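Local coordinates for protein thermostable monoacylglycerol lipase (Bacillus, PDB 4LHE) that hydrolyses monoacylglycerols, probably by a serine-hydrolase mechanism, as a thermostable lipase of the alpha/beta hydrolase fold captured here in its closed form, at residues T103-E108 with M174-A179; S147-P152 with Y225-L230; V219-S224 with D231-M236. All blocks are in the same frame, centred on the assembly; numbering follows the deposited sequence.

Contact 1. Residues T103-E108 with M174-A179; sequences TLYLAE and MAQTKA
Glu108 OE2 lies only 2.6 Å from Thr177 O, a carbonyl near the C-terminal end of helix 164-179. Two oxygens this close are consistent with a proton on the acid. The Glu108 chain is extended beyond CG and reaches across to the second helix, and its carboxyl also meets the Thr177 methyl, OE2 to CG2 at 3.7 Å. The same methyl rests against Leu104, CG2 3.7 Å from Leu104 CB.

Tyr105 has CG anti to the backbone N (chi1 -175°), and its side chain crosses that of Thr177 at about a right angle. Thr177 OG1 sits at the ring edge, in plane, 3.6 Å from Tyr105 CD1; this hydroxyl is already bonded to Leu173 O in its own helix. Farther out, the Gln176 amide is inclined 66° to the ring, with OE1 3.4 Å from Tyr105 OH. His109 stacks on the tyrosine, and Val74 of helix 70-87 touches it. An alanine at Tyr105 would probably open a gap beside Thr177 and leave the Gln176 amide and the His109 ring without their aromatic neighbour.

The axes of segments 103-108 and 174-179 pass 9.2 Å apart at 52°. Helix 98-109 follows the probable nucleophile elbow of the hydrolase core, whereas helix 164-179 belongs to the long connection between strands 115-119 and 188-193, where this family commonly inserts its cap. Burial, with Ile184 also against the acid, and the nearby carbonyl oxygen would probably shift the ionisation of Glu108 toward the neutral form, although Lys180, which it also touches, could oppose this.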
loop_
_atom_site.group_PDB
_atom_site.type_symbol
_atom_site.label_atom_id
_atom_site.label_comp_id
_atom_site.label_asym_id
_atom_site.label_seq_id
_atom_site.Cartn_x
_atom_site.Cartn_y
_atom_site.Cartn_z
ATOM N N THR A 103 -5.844 -0.362 0.241
ATOM C CA THR A 103 -6.339 -0.890 1.500
ATOM C C THR A 103 -7.651 -0.190 1.850
ATOM O O THR A 103 -8.643 -0.843 2.210
ATOM C CB THR A 103 -5.308 -0.678 2.626
ATOM O OG1 THR A 103 -4.188 -1.539 2.398
ATOM C CG2 THR A 103 -5.927 -1.003 3.992
ATOM N N LEU A 104 -7.651 1.138 1.742
ATOM C CA LEU A 104 -8.854 1.927 1.959
ATOM C C LEU A 104 -9.937 1.485 1.002
ATOM O O LEU A 104 -11.079 1.283 1.405
ATOM C CB LEU A 104 -8.554 3.404 1.746
ATOM C CG LEU A 104 -7.571 3.984 2.759
ATOM C CD1 LEU A 104 -6.972 5.260 2.204
ATOM C CD2 LEU A 104 -8.258 4.250 4.112
ATOM N N TYR A 105 -9.557 1.316 -0.264
ATOM C CA TYR A 105 -10.486 0.918 -1.322
ATOM C C TYR A 105 -11.194 -0.372 -0.960
ATOM O O TYR A 105 -12.420 -0.463 -1.047
ATOM C CB TYR A 105 -9.712 0.723 -2.631
ATOM C CG TYR A 105 -10.562 0.433 -3.850
ATOM C CD1 TYR A 105 -10.952 1.460 -4.693
ATOM C CD2 TYR A 105 -10.951 -0.866 -4.174
ATOM C CE1 TYR A 105 -11.718 1.213 -5.822
ATOM C CE2 TYR A 105 -11.723 -1.122 -5.299
ATOM C CZ TYR A 105 -12.094 -0.073 -6.121
ATOM O OH TYR A 105 -12.856 -0.295 -7.250
ATOM N N LEU A 106 -10.411 -1.367 -0.545
ATOM C CA LEU A 106 -10.934 -2.690 -0.237
ATOM C C LEU A 106 -11.860 -2.660 0.971
ATOM O O LEU A 106 -12.856 -3.391 1.019
ATOM C CB LEU A 106 -9.776 -3.651 0.011
ATOM C CG LEU A 106 -9.851 -5.007 -0.668
ATOM C CD1 LEU A 106 -9.560 -4.857 -2.141
ATOM C CD2 LEU A 106 -8.861 -5.959 -0.018
ATOM N N ALA A 107 -11.533 -1.818 1.947
ATOM C CA ALA A 107 -12.373 -1.679 3.130
ATOM C C ALA A 107 -13.738 -1.097 2.722
ATOM O O ALA A 107 -14.781 -1.494 3.255
ATOM C CB ALA A 107 -11.679 -0.799 4.183
ATOM N N GLU A 108 -13.720 -0.166 1.764
ATOM C CA GLU A 108 -14.950 0.412 1.211
ATOM C C GLU A 108 -15.856 -0.617 0.529
ATOM O O GLU A 108 -17.079 -0.448 0.482
ATOM C CB GLU A 108 -14.609 1.538 0.221
ATOM C CG GLU A 108 -13.985 2.742 0.888
ATOM C CD GLU A 108 -13.295 3.665 -0.075
ATOM O OE1 GLU A 108 -13.309 3.386 -1.285
ATOM O OE2 GLU A 108 -12.749 4.686 0.374
ATOM N N MET A 174 -7.257 7.274 -6.633
ATOM C CA MET A 174 -7.344 8.103 -5.429
ATOM C C MET A 174 -8.709 8.806 -5.329
ATOM O O MET A 174 -9.248 8.985 -4.233
ATOM C CB MET A 174 -6.202 9.124 -5.366
ATOM C CG MET A 174 -4.798 8.519 -5.294
ATOM S SD MET A 174 -3.580 9.818 -5.036
ATOM C CE MET A 174 -2.058 9.003 -5.467
ATOM N N ALA A 175 -9.270 9.175 -6.480
ATOM C CA ALA A 175 -10.548 9.888 -6.525
ATOM C C ALA A 175 -11.687 8.992 -6.080
ATOM O O ALA A 175 -12.489 9.376 -5.233
ATOM C CB ALA A 175 -10.814 10.421 -7.936
ATOM N N GLN A 176 -11.775 7.811 -6.682
ATOM C CA GLN A 176 -12.822 6.857 -6.349
ATOM C C GLN A 176 -12.671 6.406 -4.889
ATOM O O GLN A 176 -13.661 6.037 -4.249
ATOM C CB GLN A 176 -12.766 5.652 -7.310
ATOM C CG GLN A 176 -14.118 5.012 -7.636
ATOM C CD GLN A 176 -13.998 3.569 -8.145
ATOM O OE1 GLN A 176 -14.555 2.635 -7.550
ATOM N NE2 GLN A 176 -13.281 3.386 -9.253
ATOM N N THR A 177 -11.443 6.459 -4.357
ATOM C CA THR A 177 -11.180 6.017 -2.974
ATOM C C THR A 177 -11.539 7.088 -1.951
ATOM O O THR A 177 -12.259 6.828 -0.991
ATOM C CB THR A 177 -9.698 5.608 -2.755
ATOM O OG1 THR A 177 -9.357 4.531 -3.636
ATOM C CG2 THR A 177 -9.468 5.168 -1.319
ATOM N N LYS A 178 -11.032 8.294 -2.157
ATOM C CA LYS A 178 -11.332 9.402 -1.263
ATOM C C LYS A 178 -12.837 9.684 -1.200
ATOM O O LYS A 178 -13.391 9.938 -0.128
ATOM C CB LYS A 178 -10.597 10.646 -1.739
ATOM C CG LYS A 178 -10.885 11.885 -0.925
ATOM C CD LYS A 178 -10.225 13.063 -1.609
ATOM C CE LYS A 178 -10.271 14.317 -0.766
ATOM N NZ LYS A 178 -9.179 15.244 -1.188
ATOM N N ALA A 179 -13.493 9.622 -2.355
ATOM C CA ALA A 179 -14.931 9.868 -2.442
ATOM C C ALA A 179 -15.723 8.930 -1.537
ATOM O O ALA A 179 -16.752 9.314 -0.966
ATOM C CB ALA A 179 -15.404 9.733 -3.888
#

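Contact 2. Residues S147-P152 with Y225-L230; sequences SDLKNP and YHVATL. With SO4 (sulfate ion), chain D.
Lys150 lays the start of its side chain across one face of the Tyr225 ring: CB stands 3.9 Å from the ring centroid and 9° off the normal, a CH-pi contact. CG, anti to the backbone N, lies over the same face, 3.8 Å from Tyr225 CZ. The two side chains cross at about a right angle, and the lysine bends at its far end, where NZ comes doubtfully close to Asn223 OD1. The Asp148 carboxylate, its plane 20° from that of the Tyr225 ring, approaches the ring obliquely, OD1 3.1 Å from CD2; OD1 is itself hydrogen-bonded by His197 ND1. The other oxygen, OD2, takes the backbone N of His226 at 3.3 Å, a donor standing well above the carboxylate plane. The backbone adds an almost straight bond, Val227 N to Asp148 O (3.1 Å, 174°).

Both Asp148 and Val227 sit at the centre of inverse gamma turns. One turn belongs to the loop between strands 141-143 and 161-163, part of the insertion after strand 115-119 that probably forms the cap, and the other to the loop after strand 216-221, which in alpha/beta hydrolases carries the histidine of the catalytic triad. His226 fits that role: its ring binds Asp196 OD2 through ND1 and touches Ser97. A sulfate, probably from the crystallisation liquor, accepts from His226 NE2 through O3 at 2.8 Å, near the ring plane, and is also held by Ser97 OG and by the backbone N atoms of Phe29 and Thr30.

Beyond the polar pairs, Leu149 slants against Val227, CG to CB at 3.7 Å, and its CD1 meets Leu230 CD1 at 4.2 Å.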
loop_
_atom_site.group_PDB
_atom_site.type_symbol
_atom_site.label_atom_id
_atom_site.label_comp_id
_atom_site.label_asym_id
_atom_site.label_seq_id
_atom_site.Cartn_x
_atom_site.Cartn_y
_atom_site.Cartn_z
ATOM N N SER A 147 14.437 6.814 -4.131
ATOM C CA SER A 147 13.624 6.450 -2.974
ATOM C C SER A 147 13.648 7.524 -1.904
ATOM O O SER A 147 14.722 7.975 -1.503
ATOM C CB SER A 147 14.105 5.134 -2.364
ATOM O OG SER A 147 14.092 4.092 -3.316
ATOM N N ASP A 148 12.470 7.929 -1.434
ATOM C CA ASP A 148 12.403 8.753 -0.233
ATOM C C ASP A 148 12.483 7.855 0.984
ATOM O O ASP A 148 11.458 7.534 1.604
ATOM C CB ASP A 148 11.123 9.580 -0.180
ATOM C CG ASP A 148 11.162 10.633 0.911
ATOM O OD1 ASP A 148 12.276 11.064 1.276
ATOM O OD2 ASP A 148 10.082 11.045 1.398
ATOM N N LEU A 149 13.714 7.470 1.322
ATOM C CA LEU A 149 14.011 6.534 2.408
ATOM C C LEU A 149 15.195 7.084 3.179
ATOM O O LEU A 149 16.201 7.471 2.580
ATOM C CB LEU A 149 14.404 5.180 1.818
ATOM C CG LEU A 149 13.742 3.887 2.285
ATOM C CD1 LEU A 149 14.314 2.705 1.482
ATOM C CD2 LEU A 149 13.937 3.672 3.755
ATOM N N LYS A 150 15.100 7.127 4.501
ATOM C CA LYS A 150 16.174 7.726 5.280
ATOM C C LYS A 150 17.364 6.774 5.442
ATOM O O LYS A 150 18.491 7.106 5.057
ATOM C CB LYS A 150 15.652 8.183 6.642
ATOM C CG LYS A 150 16.561 9.164 7.339
ATOM C CD LYS A 150 16.391 9.078 8.834
ATOM C CE LYS A 150 15.765 10.332 9.411
ATOM N NZ LYS A 150 16.261 10.558 10.806
ATOM N N ASN A 151 17.101 5.603 6.021
ATOM C CA ASN A 151 18.086 4.533 6.174
ATOM C C ASN A 151 18.739 4.183 4.838
ATOM O O ASN A 151 18.067 3.734 3.917
ATOM C CB ASN A 151 17.378 3.310 6.766
ATOM C CG ASN A 151 18.327 2.198 7.163
ATOM O OD1 ASN A 151 19.554 2.328 7.077
ATOM N ND2 ASN A 151 17.752 1.082 7.604
ATOM N N PRO A 152 20.064 4.394 4.729
ATOM C CA PRO A 152 20.791 4.221 3.470
ATOM C C PRO A 152 21.228 2.783 3.227
ATOM O O PRO A 152 21.731 2.490 2.139
ATOM C CB PRO A 152 22.033 5.095 3.680
ATOM C CG PRO A 152 22.320 4.932 5.120
ATOM C CD PRO A 152 20.967 4.819 5.813
ATOM N N TYR A 225 11.194 8.490 6.381
ATOM C CA TYR A 225 10.608 9.203 5.260
ATOM C C TYR A 225 9.560 8.289 4.622
ATOM O O TYR A 225 9.191 7.254 5.191
ATOM C CB TYR A 225 11.641 9.484 4.171
ATOM C CG TYR A 225 12.787 10.377 4.588
ATOM C CD1 TYR A 225 12.698 11.192 5.712
ATOM C CD2 TYR A 225 13.966 10.401 3.845
ATOM C CE1 TYR A 225 13.765 12.004 6.085
ATOM C CE2 TYR A 225 15.030 11.203 4.207
ATOM C CZ TYR A 225 14.924 12.004 5.323
ATOM O OH TYR A 225 15.992 12.801 5.673
ATOM N N HIS A 226 9.095 8.673 3.441
ATOM C CA HIS A 226 7.974 7.988 2.796
ATOM C C HIS A 226 7.914 6.466 2.882
ATOM O O HIS A 226 6.875 5.903 3.242
ATOM C CB HIS A 226 7.894 8.377 1.329
ATOM C CG HIS A 226 6.690 7.829 0.631
ATOM N ND1 HIS A 226 5.411 8.018 1.106
ATOM C CD2 HIS A 226 6.564 7.111 -0.512
ATOM C CE1 HIS A 226 4.546 7.446 0.285
ATOM N NE2 HIS A 226 5.221 6.888 -0.706
ATOM N N VAL A 227 9.008 5.809 2.512
ATOM C CA VAL A 227 9.038 4.342 2.446
ATOM C C VAL A 227 9.254 3.769 3.843
ATOM O O VAL A 227 10.259 3.114 4.108
ATOM C CB VAL A 227 10.155 3.851 1.533
ATOM C CG1 VAL A 227 9.997 2.338 1.241
ATOM C CG2 VAL A 227 10.126 4.630 0.234
ATOM N N ALA A 228 8.296 4.033 4.730
ATOM C CA ALA A 228 8.450 3.801 6.172
ATOM C C ALA A 228 8.618 2.315 6.556
ATOM O O ALA A 228 9.226 1.993 7.573
ATOM C CB ALA A 228 7.254 4.427 6.911
ATOM N N THR A 229 8.086 1.419 5.724
ATOM C CA THR A 229 8.103 -0.020 6.000
ATOM C C THR A 229 9.513 -0.592 5.909
ATOM O O THR A 229 9.799 -1.676 6.429
ATOM C CB THR A 229 7.197 -0.769 5.012
ATOM O OG1 THR A 229 7.568 -0.411 3.670
ATOM C CG2 THR A 229 5.726 -0.403 5.236
ATOM N N LEU A 230 10.394 0.135 5.230
ATOM C CA LEU A 230 11.782 -0.282 5.109
ATOM C C LEU A 230 12.701 0.636 5.918
ATOM O O LEU A 230 13.912 0.389 6.004
ATOM C CB LEU A 230 12.220 -0.228 3.650
ATOM C CG LEU A 230 11.581 -1.156 2.622
ATOM C CD1 LEU A 230 12.180 -0.871 1.250
ATOM C CD2 LEU A 230 11.812 -2.576 2.994
HETATM S S SO4 D . 4.614 4.528 -3.614
HETATM O O1 SO4 D . 5.208 4.176 -4.902
HETATM O O2 SO4 D . 5.197 3.682 -2.552
HETATM O O3 SO4 D . 4.916 5.928 -3.314
HETATM O O4 SO4 D . 3.163 4.360 -3.735
#

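Contact 3. Residues V219-S224 with D231-M236; sequences VRLRNS and DYDQPM
Asp233 OD2 accepts two hydrogen bonds from the other segment: Asn223 N reaches its syn lone pair at 2.8 Å, and Ser224 OG donates at 2.7 Å from above the carboxylate plane. The serine oxygen, beside its own backbone N (chi1 -66°), also accepts from Asp233 N at 3.0 Å, so one residue is gripped by side chain and backbone together. Asp233 OD1 is served by a water that in turn accepts from Arg222 N.

These bonds link the chain just after strand 216-221, an outermost strand of the central sheet, to the type I beta turn Asp231-Gln234 that leads into helix 234-247. Asp233 is the N-cap residue, but its carboxylate bonds to Asn223 and Ser224 and makes no capping bond. The Asp231 carboxylate is satisfied by backbone N-H groups: OD2 takes those of Tyr225 and Lys150, while OD1 takes that of Asn151 and, weakly, Tyr232 N. Asn223 O, buried at the Tyr232 ring edge 3.4 Å from Tyr232 CB, has no polar partner in the model. On the apolar side Met236 extends tip to tip with Val219, CE to CG1 at 3.9 Å, and its SD lies 4.1 Å from Leu221 CD2.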
loop_
_atom_site.group_PDB
_atom_site.type_symbol
_atom_site.label_atom_id
_atom_site.label_comp_id
_atom_site.label_asym_id
_atom_site.label_seq_id
_atom_site.Cartn_x
_atom_site.Cartn_y
_atom_site.Cartn_z
ATOM N N VAL A 219 -0.972 7.468 14.121
ATOM C CA VAL A 219 0.331 7.256 14.734
ATOM C C VAL A 219 1.429 7.907 13.894
ATOM O O VAL A 219 1.600 7.597 12.699
ATOM C CB VAL A 219 0.592 5.747 14.988
ATOM C CG1 VAL A 219 2.000 5.504 15.498
ATOM C CG2 VAL A 219 -0.424 5.214 15.987
ATOM N N ARG A 220 2.151 8.831 14.521
ATOM C CA ARG A 220 3.229 9.567 13.858
ATOM C C ARG A 220 4.561 8.812 13.903
ATOM O O ARG A 220 4.958 8.279 14.947
ATOM C CB ARG A 220 3.387 10.966 14.469
ATOM C CG ARG A 220 2.142 11.847 14.331
ATOM C CD ARG A 220 2.523 13.279 13.968
ATOM N NE ARG A 220 1.671 13.815 12.903
ATOM C CZ ARG A 220 2.005 13.880 11.608
ATOM N NH1 ARG A 220 3.192 13.447 11.187
ATOM N NH2 ARG A 220 1.142 14.388 10.724
ATOM N N LEU A 221 5.220 8.740 12.749
ATOM C CA LEU A 221 6.504 8.079 12.613
ATOM C C LEU A 221 7.570 9.157 12.485
ATOM O O LEU A 221 7.611 9.889 11.487
ATOM C CB LEU A 221 6.508 7.170 11.381
ATOM C CG LEU A 221 5.463 6.045 11.388
ATOM C CD1 LEU A 221 5.473 5.237 10.081
ATOM C CD2 LEU A 221 5.688 5.122 12.599
ATOM N N ARG A 222 8.443 9.240 13.485
ATOM C CA ARG A 222 9.342 10.391 13.613
ATOM C C ARG A 222 10.718 10.241 12.971
ATOM O O ARG A 222 11.399 11.248 12.732
ATOM C CB ARG A 222 9.489 10.779 15.088
ATOM C CG ARG A 222 8.731 12.042 15.457
ATOM C CD ARG A 222 7.629 11.842 16.504
ATOM N NE ARG A 222 6.656 12.929 16.376
ATOM C CZ ARG A 222 5.719 13.236 17.265
ATOM N NH1 ARG A 222 5.601 12.541 18.390
ATOM N NH2 ARG A 222 4.894 14.244 17.018
ATOM N N ASN A 223 11.126 9.005 12.688
ATOM C CA ASN A 223 12.460 8.759 12.134
ATOM C C ASN A 223 12.421 8.109 10.743
ATOM O O ASN A 223 13.320 7.355 10.383
ATOM C CB ASN A 223 13.279 7.887 13.097
ATOM C CG ASN A 223 14.791 8.045 12.908
ATOM O OD1 ASN A 223 15.263 8.989 12.259
ATOM N ND2 ASN A 223 15.553 7.112 13.477
ATOM N N SER A 224 11.384 8.400 9.965
ATOM C CA SER A 224 11.225 7.753 8.667
ATOM C C SER A 224 10.759 8.717 7.611
ATOM O O SER A 224 9.987 9.627 7.891
ATOM C CB SER A 224 10.194 6.622 8.753
ATOM O OG SER A 224 10.648 5.583 9.586
ATOM N N ASP A 231 12.133 1.695 6.495
ATOM C CA ASP A 231 12.932 2.745 7.142
ATOM C C ASP A 231 13.177 2.456 8.626
ATOM O O ASP A 231 12.846 1.369 9.123
ATOM C CB ASP A 231 12.247 4.107 6.967
ATOM C CG ASP A 231 13.222 5.225 6.646
ATOM O OD1 ASP A 231 14.437 5.080 6.934
ATOM O OD2 ASP A 231 12.777 6.246 6.071
ATOM N N TYR A 232 13.739 3.428 9.341
ATOM C CA TYR A 232 14.094 3.222 10.752
ATOM C C TYR A 232 12.902 2.906 11.668
ATOM O O TYR A 232 13.059 2.240 12.691
ATOM C CB TYR A 232 14.876 4.427 11.300
ATOM C CG TYR A 232 16.275 4.581 10.742
ATOM C CD1 TYR A 232 17.245 3.598 10.945
ATOM C CD2 TYR A 232 16.638 5.723 10.037
ATOM C CE1 TYR A 232 18.528 3.748 10.441
ATOM C CE2 TYR A 232 17.906 5.874 9.526
ATOM C CZ TYR A 232 18.848 4.889 9.735
ATOM O OH TYR A 232 20.120 5.061 9.229
ATOM N N ASP A 233 11.712 3.368 11.306
ATOM C CA ASP A 233 10.548 3.083 12.131
ATOM C C ASP A 233 9.903 1.724 11.826
ATOM O O ASP A 233 8.831 1.437 12.344
ATOM C CB ASP A 233 9.511 4.210 12.046
ATOM C CG ASP A 233 9.987 5.499 12.719
ATOM O OD1 ASP A 233 10.379 5.438 13.903
ATOM O OD2 ASP A 233 9.973 6.565 12.063
ATOM N N GLN A 234 10.556 0.899 11.001
ATOM C CA GLN A 234 10.058 -0.462 10.709
ATOM C C GLN A 234 9.642 -1.295 11.944
ATOM O O GLN A 234 8.534 -1.813 11.983
ATOM C CB GLN A 234 11.057 -1.246 9.845
ATOM C CG GLN A 234 10.583 -2.633 9.443
ATOM C CD GLN A 234 11.690 -3.455 8.828
ATOM O OE1 GLN A 234 12.438 -4.135 9.533
ATOM N NE2 GLN A 234 11.802 -3.406 7.501
ATOM N N PRO A 235 10.513 -1.419 12.961
ATOM C CA PRO A 235 10.093 -2.242 14.106
ATOM C C PRO A 235 8.876 -1.662 14.845
ATOM O O PRO A 235 8.021 -2.418 15.330
ATOM C CB PRO A 235 11.325 -2.228 15.020
ATOM C CG PRO A 235 12.472 -1.801 14.134
ATOM C CD PRO A 235 11.872 -0.868 13.148
ATOM N N MET A 236 8.787 -0.338 14.920
ATOM C CA MET A 236 7.632 0.310 15.525
ATOM C C MET A 236 6.332 0.010 14.739
ATOM O O MET A 236 5.292 -0.310 15.324
ATOM C CB MET A 236 7.886 1.818 15.646
ATOM C CG MET A 236 6.667 2.606 16.069
ATOM S SD MET A 236 6.974 4.348 16.425
ATOM C CE MET A 236 5.416 4.751 17.232
HETATM O O HOH W 1 8.609 7.198 15.603
#

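From the N terminus, the first segment met is 103-108, on helix 98-109, and contact 1 closes the long loop from it to helix 164-179. Residues 147-152 lie inside that loop but pair with 225-230 beyond it, so contacts 1 and 2 cross. Contact 3 closes a short loop from strand 216-221 to helix 234-247; residues 225-230 lie within it, so contacts 2 and 3 cross too, whereas contacts 1 and 3 follow in series. Contacts 2 and 3 touch, their centres about 9 Å apart; contact 1 is about 24 Å from each, centre to centre. Contacts 1 and 2 tie the insertion between strands 115-119 and 188-193 to the hydrolase core, while contact 3 joins the last strand to the final helix.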